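Local coordinates for potential RNA-dependent RNA polymerase (Human picobirnavirus, PDB 5I62), which catalyses the template-directed polymerisation of ribonucleoside triphosphates into RNA, and probably serves both transcription and genome replication, at residues S144-K149 and R176-A181; C160-D165 and N211-Q216; C169-N174 and P207-I212; K301-L306 and Y315-M320. One frame throughout, in Å; residues are numbered along the deposited sequence.

Contact 1. Residues S144-K149 and R176-A181; sequences SPYFSK and REWSGA
S144 and P145 pass alongside segment 176-181, whose strand carries W178. The CA atoms of S144 and G180 are 6.1 Å apart, but the two backbones share no direct hydrogen bond. The strand belongs to the mixed sheet of the polymerase, probably in the fingers region that precedes the palm in this family, and the loop lies over its side chains. A cis peptide bond ahead of P145 turns the chain here, so that the proline ring meets the indole of W178. P145 CG sits over one face of W178, 3.4 Å from the centroid of its five-membered ring and only 11° off the ring normal, a clear CH-pi contact. Proline suits this place because its rigid ring offers polarised C-H groups to the electron-rich indole. Next to it, Y146 presents a ring face to the edge of W178 in a T-shaped pair, the planes 73° apart. P145 CG also rests near the rim of a Y146 face, filling the corner between the two aromatics. At the tip of its ring, Y146 OH lies over a face of the R176 guanidinium, 3.8 Å from NE, while R176 NH1 is bound to N174 O. At the other end, S144 OG hydrogen-bonds Y11 O, and S144 N reaches A181 O through a water. A second water joins the polar ends of the aromatic pair, accepting from W178 NE1 at 2.9 Å in the plane of the indole and lying 2.6 Å from Y146 OH.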
# COMPACT_ATOMS: atom_id res chain seq x y z
N SER A 144 -2.19 -20.64 0.79
CA SER A 144 -1.75 -22.00 0.55
C SER A 144 -1.12 -22.61 1.82
O SER A 144 -0.34 -21.92 2.48
CB SER A 144 -0.77 -21.95 -0.63
OG SER A 144 -0.02 -23.11 -0.79
N PRO A 145 -1.45 -23.87 2.18
CA PRO A 145 -2.41 -24.80 1.58
C PRO A 145 -3.83 -24.81 2.19
O PRO A 145 -4.75 -25.32 1.55
CB PRO A 145 -1.77 -26.16 1.83
CG PRO A 145 -1.21 -26.00 3.20
CD PRO A 145 -0.65 -24.54 3.23
N TYR A 146 -4.00 -24.29 3.40
CA TYR A 146 -5.27 -24.46 4.09
C TYR A 146 -6.32 -23.44 3.69
O TYR A 146 -7.51 -23.73 3.81
CB TYR A 146 -5.09 -24.41 5.60
CG TYR A 146 -4.24 -25.55 6.12
CD1 TYR A 146 -4.71 -26.87 6.06
CD2 TYR A 146 -2.98 -25.32 6.65
CE1 TYR A 146 -3.92 -27.93 6.52
CE2 TYR A 146 -2.19 -26.36 7.10
CZ TYR A 146 -2.67 -27.66 7.04
OH TYR A 146 -1.89 -28.69 7.50
N PHE A 147 -5.93 -22.25 3.23
CA PHE A 147 -6.89 -21.22 2.84
C PHE A 147 -7.96 -20.99 3.92
O PHE A 147 -9.16 -20.96 3.65
CB PHE A 147 -7.54 -21.56 1.50
CG PHE A 147 -8.00 -20.35 0.72
CD1 PHE A 147 -7.08 -19.56 0.03
CD2 PHE A 147 -9.34 -20.00 0.69
CE1 PHE A 147 -7.51 -18.43 -0.69
CE2 PHE A 147 -9.77 -18.89 -0.02
CZ PHE A 147 -8.86 -18.11 -0.71
N SER A 148 -7.50 -20.85 5.16
CA SER A 148 -8.35 -20.57 6.30
C SER A 148 -7.85 -19.30 6.97
O SER A 148 -6.94 -18.62 6.49
CB SER A 148 -8.35 -21.72 7.31
OG SER A 148 -8.43 -22.96 6.64
N LYS A 149 -8.46 -18.97 8.11
CA LYS A 149 -7.90 -17.93 8.96
C LYS A 149 -6.62 -18.45 9.59
O LYS A 149 -6.56 -19.58 10.07
CB LYS A 149 -8.90 -17.52 10.03
CG LYS A 149 -9.93 -16.48 9.54
CD LYS A 149 -11.24 -16.55 10.28
CE LYS A 149 -11.05 -17.00 11.71
NZ LYS A 149 -10.06 -16.19 12.51
N ARG A 176 4.56 -32.01 7.33
CA ARG A 176 3.99 -32.10 6.00
C ARG A 176 4.92 -31.42 4.99
O ARG A 176 5.60 -30.45 5.32
CB ARG A 176 2.62 -31.42 5.93
CG ARG A 176 1.53 -32.07 6.76
CD ARG A 176 1.53 -31.57 8.20
NE ARG A 176 0.19 -31.59 8.79
CZ ARG A 176 -0.08 -31.23 10.04
NH1 ARG A 176 0.91 -30.82 10.83
NH2 ARG A 176 -1.33 -31.27 10.49
N GLU A 177 4.93 -31.92 3.76
CA GLU A 177 5.53 -31.19 2.65
C GLU A 177 4.43 -30.79 1.67
O GLU A 177 3.76 -31.66 1.10
CB GLU A 177 6.61 -31.98 1.91
CG GLU A 177 7.02 -31.22 0.64
CD GLU A 177 8.31 -31.70 -0.01
OE1 GLU A 177 9.09 -32.44 0.63
OE2 GLU A 177 8.52 -31.33 -1.18
N TRP A 178 4.24 -29.49 1.51
CA TRP A 178 3.32 -28.94 0.52
C TRP A 178 4.10 -28.26 -0.59
O TRP A 178 5.29 -27.97 -0.47
CB TRP A 178 2.36 -27.92 1.15
CG TRP A 178 1.54 -28.39 2.32
CD1 TRP A 178 1.83 -28.27 3.65
CD2 TRP A 178 0.25 -29.02 2.25
NE1 TRP A 178 0.81 -28.80 4.42
CE2 TRP A 178 -0.17 -29.27 3.58
CE3 TRP A 178 -0.58 -29.41 1.20
CZ2 TRP A 178 -1.39 -29.86 3.88
CZ3 TRP A 178 -1.80 -30.02 1.50
CH2 TRP A 178 -2.19 -30.24 2.83
N SER A 179 3.42 -28.00 -1.70
CA SER A 179 3.96 -27.14 -2.74
C SER A 179 3.27 -25.79 -2.62
O SER A 179 2.04 -25.73 -2.55
CB SER A 179 3.77 -27.76 -4.13
OG SER A 179 4.72 -27.25 -5.06
N GLY A 180 4.05 -24.71 -2.57
CA GLY A 180 3.48 -23.39 -2.28
C GLY A 180 3.07 -22.64 -3.54
O GLY A 180 3.73 -22.72 -4.58
N ALA A 181 1.98 -21.90 -3.44
CA ALA A 181 1.57 -20.99 -4.50
C ALA A 181 0.82 -19.81 -3.89
O ALA A 181 -0.03 -19.98 -3.01
CB ALA A 181 0.69 -21.70 -5.54
O HOH W 1 -1.16 -18.69 -0.98
O HOH W 2 0.66 -28.31 7.23

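Contact 2. Residues C160-D165 and N211-Q216; sequences CDVYMD and NIRELQ
The guanidinium of R213 meets D161 and V162 through a water that lies in its plane at one edge. Q216 OE1, one helical turn on, lies in the same plane: R213 NH1 gives it a nearly straight bond of 2.8 Å with an angle of 174°, although the nitrogen stands above the plane of the amide carbonyl. These two partners restrict rotation of the flat group. The water accepts from R213 NH2 at 2.9 Å and donates to D161 OD1 and V162 O, each at 2.6 Å, so both its protons are used. D161 OD1 itself stays 4.4 Å from R213 NH2, beyond a salt bridge, and the attraction between the charges is probably relayed by the water; D161 OD2 is paired with R296. The aliphatic part of arginine serves a second purpose. Bent at chi2 (-69°) and again at chi3, it runs past V162 in the opposite direction, V162 CG2 touching R213 CG at 3.8 Å. C160 SG approaches the same CG at 4.2 Å and looks on to I212 CG2. Arginine thus suits a place where its methylenes pack on C160 and V162 and its guanidinium binds Q216 and a water. The axis of segment 211-216, part of helix 208-228, passes strand 160-165 almost perpendicularly, 8.7 Å away at closest, with strand 168-173 pairing alongside the first strand and helix 129-135 packing against I212 and Q216.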
# COMPACT_ATOMS: atom_id res chain seq x y z
N CYS A 160 8.19 -24.25 10.20
CA CYS A 160 8.13 -24.34 8.76
C CYS A 160 9.47 -23.94 8.15
O CYS A 160 10.26 -23.21 8.74
CB CYS A 160 6.99 -23.49 8.16
SG CYS A 160 7.04 -21.71 8.55
N ASP A 161 9.70 -24.47 6.95
CA ASP A 161 10.88 -24.20 6.14
C ASP A 161 10.38 -24.05 4.72
O ASP A 161 9.65 -24.92 4.24
CB ASP A 161 11.89 -25.36 6.25
CG ASP A 161 13.15 -25.12 5.42
OD1 ASP A 161 13.59 -23.96 5.30
OD2 ASP A 161 13.71 -26.11 4.90
N VAL A 162 10.71 -22.93 4.07
CA VAL A 162 10.26 -22.67 2.70
C VAL A 162 11.47 -22.34 1.83
O VAL A 162 12.42 -21.70 2.29
CB VAL A 162 9.20 -21.53 2.65
CG1 VAL A 162 7.98 -21.87 3.52
CG2 VAL A 162 9.80 -20.18 3.08
N TYR A 163 11.44 -22.78 0.58
CA TYR A 163 12.52 -22.48 -0.35
C TYR A 163 12.08 -22.84 -1.76
O TYR A 163 11.17 -23.64 -1.94
CB TYR A 163 13.82 -23.24 0.01
CG TYR A 163 13.68 -24.75 0.06
CD1 TYR A 163 13.36 -25.39 1.26
CD2 TYR A 163 13.89 -25.54 -1.06
CE1 TYR A 163 13.25 -26.77 1.33
CE2 TYR A 163 13.77 -26.92 -1.00
CZ TYR A 163 13.45 -27.53 0.20
OH TYR A 163 13.34 -28.90 0.27
N MET A 164 12.73 -22.21 -2.74
CA MET A 164 12.51 -22.55 -4.14
C MET A 164 13.34 -23.76 -4.53
O MET A 164 14.50 -23.88 -4.15
CB MET A 164 12.84 -21.37 -5.05
CG MET A 164 12.01 -20.11 -4.77
SD MET A 164 10.22 -20.33 -5.03
CE MET A 164 10.16 -20.88 -6.73
N ASP A 165 12.72 -24.67 -5.28
CA ASP A 165 13.41 -25.83 -5.86
C ASP A 165 13.10 -25.79 -7.34
O ASP A 165 12.07 -26.30 -7.78
CB ASP A 165 12.97 -27.12 -5.21
CG ASP A 165 13.74 -28.33 -5.75
OD1 ASP A 165 14.53 -28.18 -6.71
OD2 ASP A 165 13.54 -29.43 -5.22
N ASN A 211 4.96 -16.15 4.46
CA ASN A 211 4.86 -14.87 5.15
C ASN A 211 5.53 -14.92 6.53
O ASN A 211 6.20 -13.96 6.94
CB ASN A 211 3.40 -14.44 5.28
CG ASN A 211 2.89 -13.71 4.05
OD1 ASN A 211 3.66 -13.16 3.25
ND2 ASN A 211 1.58 -13.69 3.90
N ILE A 212 5.36 -16.02 7.27
CA ILE A 212 6.08 -16.18 8.54
C ILE A 212 7.59 -16.07 8.34
O ILE A 212 8.28 -15.34 9.05
CB ILE A 212 5.71 -17.52 9.21
CG1 ILE A 212 4.23 -17.55 9.59
CG2 ILE A 212 6.60 -17.76 10.44
CD1 ILE A 212 3.74 -18.96 10.03
N ARG A 213 8.13 -16.84 7.39
CA ARG A 213 9.57 -16.82 7.20
C ARG A 213 10.06 -15.44 6.76
O ARG A 213 11.08 -14.95 7.25
CB ARG A 213 9.98 -17.89 6.18
CG ARG A 213 9.97 -19.31 6.77
CD ARG A 213 11.09 -19.39 7.76
NE ARG A 213 12.32 -19.81 7.13
CZ ARG A 213 13.54 -19.44 7.47
NH1 ARG A 213 13.75 -18.58 8.46
NH2 ARG A 213 14.57 -19.93 6.80
N GLU A 214 9.34 -14.80 5.84
CA GLU A 214 9.70 -13.45 5.42
C GLU A 214 9.70 -12.49 6.61
O GLU A 214 10.66 -11.73 6.81
CB GLU A 214 8.73 -12.95 4.36
CG GLU A 214 8.80 -13.65 3.03
CD GLU A 214 7.68 -13.17 2.12
OE1 GLU A 214 6.55 -12.95 2.62
OE2 GLU A 214 7.93 -13.02 0.91
N LEU A 215 8.65 -12.54 7.43
CA LEU A 215 8.49 -11.56 8.49
C LEU A 215 9.48 -11.76 9.63
O LEU A 215 9.64 -10.86 10.45
CB LEU A 215 7.06 -11.57 9.02
CG LEU A 215 6.00 -11.01 8.07
CD1 LEU A 215 4.61 -11.21 8.67
CD2 LEU A 215 6.24 -9.55 7.80
N GLN A 216 10.13 -12.93 9.71
CA GLN A 216 11.22 -13.07 10.68
C GLN A 216 12.29 -12.00 10.47
O GLN A 216 13.02 -11.67 11.41
CB GLN A 216 11.85 -14.45 10.57
CG GLN A 216 11.00 -15.60 11.11
CD GLN A 216 11.75 -16.90 11.01
OE1 GLN A 216 11.68 -17.59 10.00
NE2 GLN A 216 12.53 -17.21 12.05
O HOH W 3 13.38 -21.48 4.67

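Contact 3. Residues C169-N174 and P207-I212; sequences CVMRQN and PFAVNI
M171 SD lies against P207, 3.5 Å from its CB, the two side chains crossing at about a right angle. The thioether is flexible and polarisable, well suited to fitting the uneven start of a helix. Its chain is extended at chi2 and bends at chi3 (-54°), which swings CE toward P207 as well, 3.8 Å from CB. The same sulfur touches V210 CG2 at 3.9 Å and, more distantly, A209 CB. On one flank C169 SG, anti to its backbone N, meets V210 CG2 at 4.1 Å. On the other, Q173 stretches out fully so that OE1 comes 3.3 Å from A209 CB; the small alanine admits this close approach. A water then accepts from A209 N at 2.9 Å and donates to Q173 OE1 at 2.6 Å, satisfying an N-H of the first helical turn, which has no carbonyl a turn earlier to bind, as well as a buried amide oxygen. Further out, P207 occupies the N-cap position, and its carbonyl accepts from N211 N as the helix begins. I304 packs on P207, and V162 of the neighbouring strand on A209. M171 is itself fixed by backbone bonds to W178. Every second residue, C169, M171 and Q173, faces the helix, as expected of a strand, whose segment axis runs at 89° to that of the helix. This is the layered packing of a helix across the antiparallel strands of a mixed sheet, here probably in the fingers region of a viral RNA-dependent RNA polymerase.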
# COMPACT_ATOMS: atom_id res chain seq x y z
N CYS A 169 7.94 -23.89 -5.15
CA CYS A 169 8.15 -23.41 -3.79
C CYS A 169 7.87 -24.58 -2.85
O CYS A 169 6.72 -25.01 -2.71
CB CYS A 169 7.24 -22.23 -3.50
SG CYS A 169 7.33 -21.61 -1.79
N VAL A 170 8.91 -25.11 -2.21
CA VAL A 170 8.73 -26.19 -1.26
C VAL A 170 8.40 -25.60 0.10
O VAL A 170 9.05 -24.66 0.55
CB VAL A 170 9.98 -27.08 -1.20
CG1 VAL A 170 9.83 -28.14 -0.10
CG2 VAL A 170 10.24 -27.73 -2.56
N MET A 171 7.37 -26.13 0.76
CA MET A 171 6.97 -25.70 2.10
C MET A 171 6.87 -26.92 3.01
O MET A 171 5.93 -27.71 2.88
CB MET A 171 5.66 -24.93 2.08
CG MET A 171 5.63 -23.81 1.05
SD MET A 171 4.30 -22.64 1.32
CE MET A 171 2.86 -23.74 1.38
N ARG A 172 7.84 -27.08 3.91
CA ARG A 172 7.76 -28.09 4.96
C ARG A 172 7.09 -27.46 6.17
O ARG A 172 7.60 -26.49 6.73
CB ARG A 172 9.13 -28.63 5.34
CG ARG A 172 9.73 -29.62 4.37
CD ARG A 172 9.10 -31.02 4.49
NE ARG A 172 9.20 -31.61 5.83
CZ ARG A 172 8.65 -32.78 6.16
NH1 ARG A 172 7.97 -33.49 5.26
NH2 ARG A 172 8.78 -33.25 7.40
N GLN A 173 5.94 -27.99 6.58
CA GLN A 173 5.15 -27.41 7.66
C GLN A 173 4.83 -28.51 8.66
O GLN A 173 4.04 -29.40 8.35
CB GLN A 173 3.86 -26.78 7.13
CG GLN A 173 4.06 -25.74 6.06
CD GLN A 173 2.76 -25.16 5.55
OE1 GLN A 173 2.78 -24.28 4.68
NE2 GLN A 173 1.61 -25.63 6.09
N ASN A 174 5.45 -28.44 9.84
CA ASN A 174 5.21 -29.38 10.94
C ASN A 174 4.94 -30.80 10.45
O ASN A 174 3.86 -31.34 10.67
CB ASN A 174 4.04 -28.90 11.81
CG ASN A 174 3.95 -29.64 13.13
OD1 ASN A 174 4.91 -30.29 13.53
ND2 ASN A 174 2.81 -29.53 13.80
N PRO A 207 1.23 -17.84 0.89
CA PRO A 207 1.11 -18.87 1.93
C PRO A 207 1.57 -18.34 3.27
O PRO A 207 2.58 -17.63 3.36
CB PRO A 207 2.03 -20.00 1.43
CG PRO A 207 2.19 -19.76 -0.04
CD PRO A 207 2.15 -18.25 -0.19
N PHE A 208 0.82 -18.69 4.31
CA PHE A 208 1.16 -18.35 5.68
C PHE A 208 2.62 -18.69 5.99
O PHE A 208 3.35 -17.88 6.57
CB PHE A 208 0.19 -19.12 6.62
CG PHE A 208 0.17 -18.64 8.06
CD1 PHE A 208 0.68 -17.42 8.44
CD2 PHE A 208 -0.40 -19.46 9.05
CE1 PHE A 208 0.64 -17.00 9.76
CE2 PHE A 208 -0.44 -19.05 10.37
CZ PHE A 208 0.09 -17.82 10.73
N ALA A 209 3.07 -19.90 5.61
CA ALA A 209 4.44 -20.32 5.91
C ALA A 209 5.47 -19.37 5.29
O ALA A 209 6.48 -19.03 5.93
CB ALA A 209 4.68 -21.75 5.44
N VAL A 210 5.25 -18.94 4.05
CA VAL A 210 6.18 -18.00 3.42
C VAL A 210 6.16 -16.67 4.17
O VAL A 210 7.21 -16.11 4.48
CB VAL A 210 5.86 -17.80 1.92
CG1 VAL A 210 6.82 -16.74 1.30
CG2 VAL A 210 5.97 -19.12 1.16
N ASN A 211 4.96 -16.15 4.46
CA ASN A 211 4.86 -14.87 5.15
C ASN A 211 5.53 -14.92 6.53
O ASN A 211 6.20 -13.96 6.94
CB ASN A 211 3.40 -14.44 5.28
CG ASN A 211 2.89 -13.71 4.05
OD1 ASN A 211 3.66 -13.16 3.25
ND2 ASN A 211 1.58 -13.69 3.90
N ILE A 212 5.36 -16.02 7.27
CA ILE A 212 6.08 -16.18 8.54
C ILE A 212 7.59 -16.07 8.34
O ILE A 212 8.28 -15.34 9.05
CB ILE A 212 5.71 -17.52 9.21
CG1 ILE A 212 4.23 -17.55 9.59
CG2 ILE A 212 6.60 -17.76 10.44
CD1 ILE A 212 3.74 -18.96 10.03
O HOH W 4 1.39 -22.04 4.53

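Contact 4. Residues K301-L306 and Y315-M320; sequences KYAIPL and YGIHGM
The backbones of Y302 and H318 lie opposite each other where two irregular chains run antiparallel, approaching to 4.2 Å between the CA atoms of A303 and I317, and H318 N donates to Y302 O at 2.8 Å. The H318 ring then folds back over the first chain. With chi1 at 50°, CG stands between the backbone N and the carbonyl carbon, and NE2 donates to I304 O at 2.9 Å, in the carbonyl plane and on a lone pair. ND1 is held by G319 O, also close to the ring plane. Histidine suits the place because each ring nitrogen can serve a carbonyl; two such acceptors would favour the doubly protonated form. Y302 O lies above the ring, and K301 O approaches CE1 at the edge. The two chains flank the hairpin of strands 306-309 and 312-314, and the second runs into the glycine- and serine-rich sequence that corresponds to motif B of viral RNA polymerases; M320 is backbone-bonded to D266 of motif A. M320 crosses obliquely to Y302, its SD 4.9 Å from the ring centroid and 48° off the normal, a Met-aromatic contact. K301 CD touches the same sulfur at 3.6 Å, while CG of K301 covers a Y302 face. K301 NZ salt-bridges D330 and hydrogen-bonds Y218 OH; Y302 OH also binds D330. Nearer the hairpin, P305 CG packs on Y315 CD2 at 3.7 Å, the tyrosine OH going on to Y11. With phi 113°, G316 avoids the clash a CB would make with Y315 O; its N reaches A303 O through a water.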
# COMPACT_ATOMS: atom_id res chain seq x y z
N LYS A 301 9.42 -14.25 -2.99
CA LYS A 301 8.40 -13.29 -3.40
C LYS A 301 8.54 -12.90 -4.87
O LYS A 301 7.58 -12.37 -5.45
CB LYS A 301 8.46 -12.05 -2.50
CG LYS A 301 9.77 -11.22 -2.70
CD LYS A 301 9.84 -9.99 -1.78
CE LYS A 301 10.38 -10.34 -0.39
NZ LYS A 301 11.86 -10.56 -0.40
N TYR A 302 9.70 -13.15 -5.48
CA TYR A 302 9.95 -12.85 -6.89
C TYR A 302 9.84 -14.07 -7.80
O TYR A 302 10.05 -13.95 -9.01
CB TYR A 302 11.35 -12.22 -7.05
CG TYR A 302 11.52 -11.00 -6.17
CD1 TYR A 302 10.78 -9.85 -6.41
CD2 TYR A 302 12.40 -11.00 -5.08
CE1 TYR A 302 10.91 -8.73 -5.59
CE2 TYR A 302 12.54 -9.87 -4.26
CZ TYR A 302 11.78 -8.74 -4.54
OH TYR A 302 11.88 -7.59 -3.77
N ALA A 303 9.53 -15.24 -7.24
CA ALA A 303 9.48 -16.46 -8.04
C ALA A 303 8.34 -17.41 -7.67
O ALA A 303 8.20 -18.44 -8.33
CB ALA A 303 10.81 -17.22 -7.93
N ILE A 304 7.53 -17.10 -6.66
CA ILE A 304 6.53 -18.06 -6.17
C ILE A 304 5.50 -18.34 -7.25
O ILE A 304 5.12 -17.41 -7.99
CB ILE A 304 5.87 -17.54 -4.87
CG1 ILE A 304 5.03 -18.64 -4.18
CG2 ILE A 304 5.04 -16.28 -5.15
CD1 ILE A 304 4.56 -18.24 -2.80
N PRO A 305 5.05 -19.59 -7.45
CA PRO A 305 4.00 -19.84 -8.43
C PRO A 305 2.73 -19.10 -8.05
O PRO A 305 2.54 -18.69 -6.91
CB PRO A 305 3.80 -21.37 -8.37
CG PRO A 305 5.13 -21.89 -7.82
CD PRO A 305 5.55 -20.84 -6.83
N LEU A 306 1.84 -18.93 -9.04
CA LEU A 306 0.57 -18.25 -8.85
C LEU A 306 -0.59 -19.16 -9.21
O LEU A 306 -0.72 -19.57 -10.37
CB LEU A 306 0.50 -16.99 -9.72
CG LEU A 306 -0.81 -16.21 -9.64
CD1 LEU A 306 -1.05 -15.62 -8.23
CD2 LEU A 306 -0.81 -15.12 -10.70
N TYR A 315 3.97 -20.54 -13.38
CA TYR A 315 5.31 -20.63 -12.81
C TYR A 315 6.26 -19.63 -13.47
O TYR A 315 5.94 -19.04 -14.51
CB TYR A 315 5.89 -22.05 -12.96
CG TYR A 315 5.01 -23.13 -12.35
CD1 TYR A 315 3.92 -23.65 -13.05
CD2 TYR A 315 5.25 -23.61 -11.07
CE1 TYR A 315 3.10 -24.65 -12.48
CE2 TYR A 315 4.44 -24.58 -10.49
CZ TYR A 315 3.37 -25.10 -11.20
OH TYR A 315 2.57 -26.07 -10.60
N GLY A 316 7.43 -19.44 -12.87
CA GLY A 316 8.47 -18.60 -13.42
C GLY A 316 8.72 -17.36 -12.56
O GLY A 316 7.93 -16.98 -11.69
N ILE A 317 9.86 -16.70 -12.81
CA ILE A 317 10.17 -15.50 -12.04
C ILE A 317 9.27 -14.35 -12.48
O ILE A 317 8.74 -14.33 -13.60
CB ILE A 317 11.66 -15.11 -12.14
CG1 ILE A 317 12.06 -14.78 -13.58
CG2 ILE A 317 12.54 -16.22 -11.55
CD1 ILE A 317 13.44 -14.09 -13.69
N HIS A 318 9.08 -13.39 -11.59
CA HIS A 318 8.16 -12.29 -11.86
C HIS A 318 8.57 -11.10 -10.98
O HIS A 318 9.54 -11.17 -10.23
CB HIS A 318 6.71 -12.73 -11.61
CG HIS A 318 6.50 -13.40 -10.28
ND1 HIS A 318 6.53 -12.72 -9.08
CD2 HIS A 318 6.26 -14.70 -9.97
CE1 HIS A 318 6.31 -13.57 -8.09
NE2 HIS A 318 6.14 -14.78 -8.60
N GLY A 319 7.82 -10.01 -11.11
CA GLY A 319 8.07 -8.85 -10.29
C GLY A 319 7.64 -9.10 -8.85
O GLY A 319 7.32 -10.21 -8.44
N MET A 320 7.62 -8.01 -8.07
CA MET A 320 7.23 -8.11 -6.67
C MET A 320 5.83 -8.70 -6.55
O MET A 320 4.86 -8.14 -7.05
CB MET A 320 7.26 -6.74 -6.01
CG MET A 320 6.64 -6.74 -4.63
SD MET A 320 7.62 -7.73 -3.48
CE MET A 320 8.98 -6.58 -3.18
O HOH W 5 8.22 -20.33 -10.41
O HOH W 6 5.37 -17.85 -10.78

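All four contacts are largely buried, though some edges, such as R176, R213 and I317, reach the surface. Contacts 2 and 3 share helix 208-228, their centres about 5 Å apart, and clamp neighbouring strands onto it: sulfur, methyl and proline packing in contact 3, a water-mediated arginine in contact 2. Contact 1 lies beyond strand 168-173, joined to contact 3 by the M171 and W178 backbones, and works chiefly by aromatic and CH-pi packing. Contact 4 differs most. Lacking regular pairing of its own, it is the one with direct hydrogen bonds between its segments, and I304 ties it to P207 of contact 3 while P305 meets G180 of contact 1.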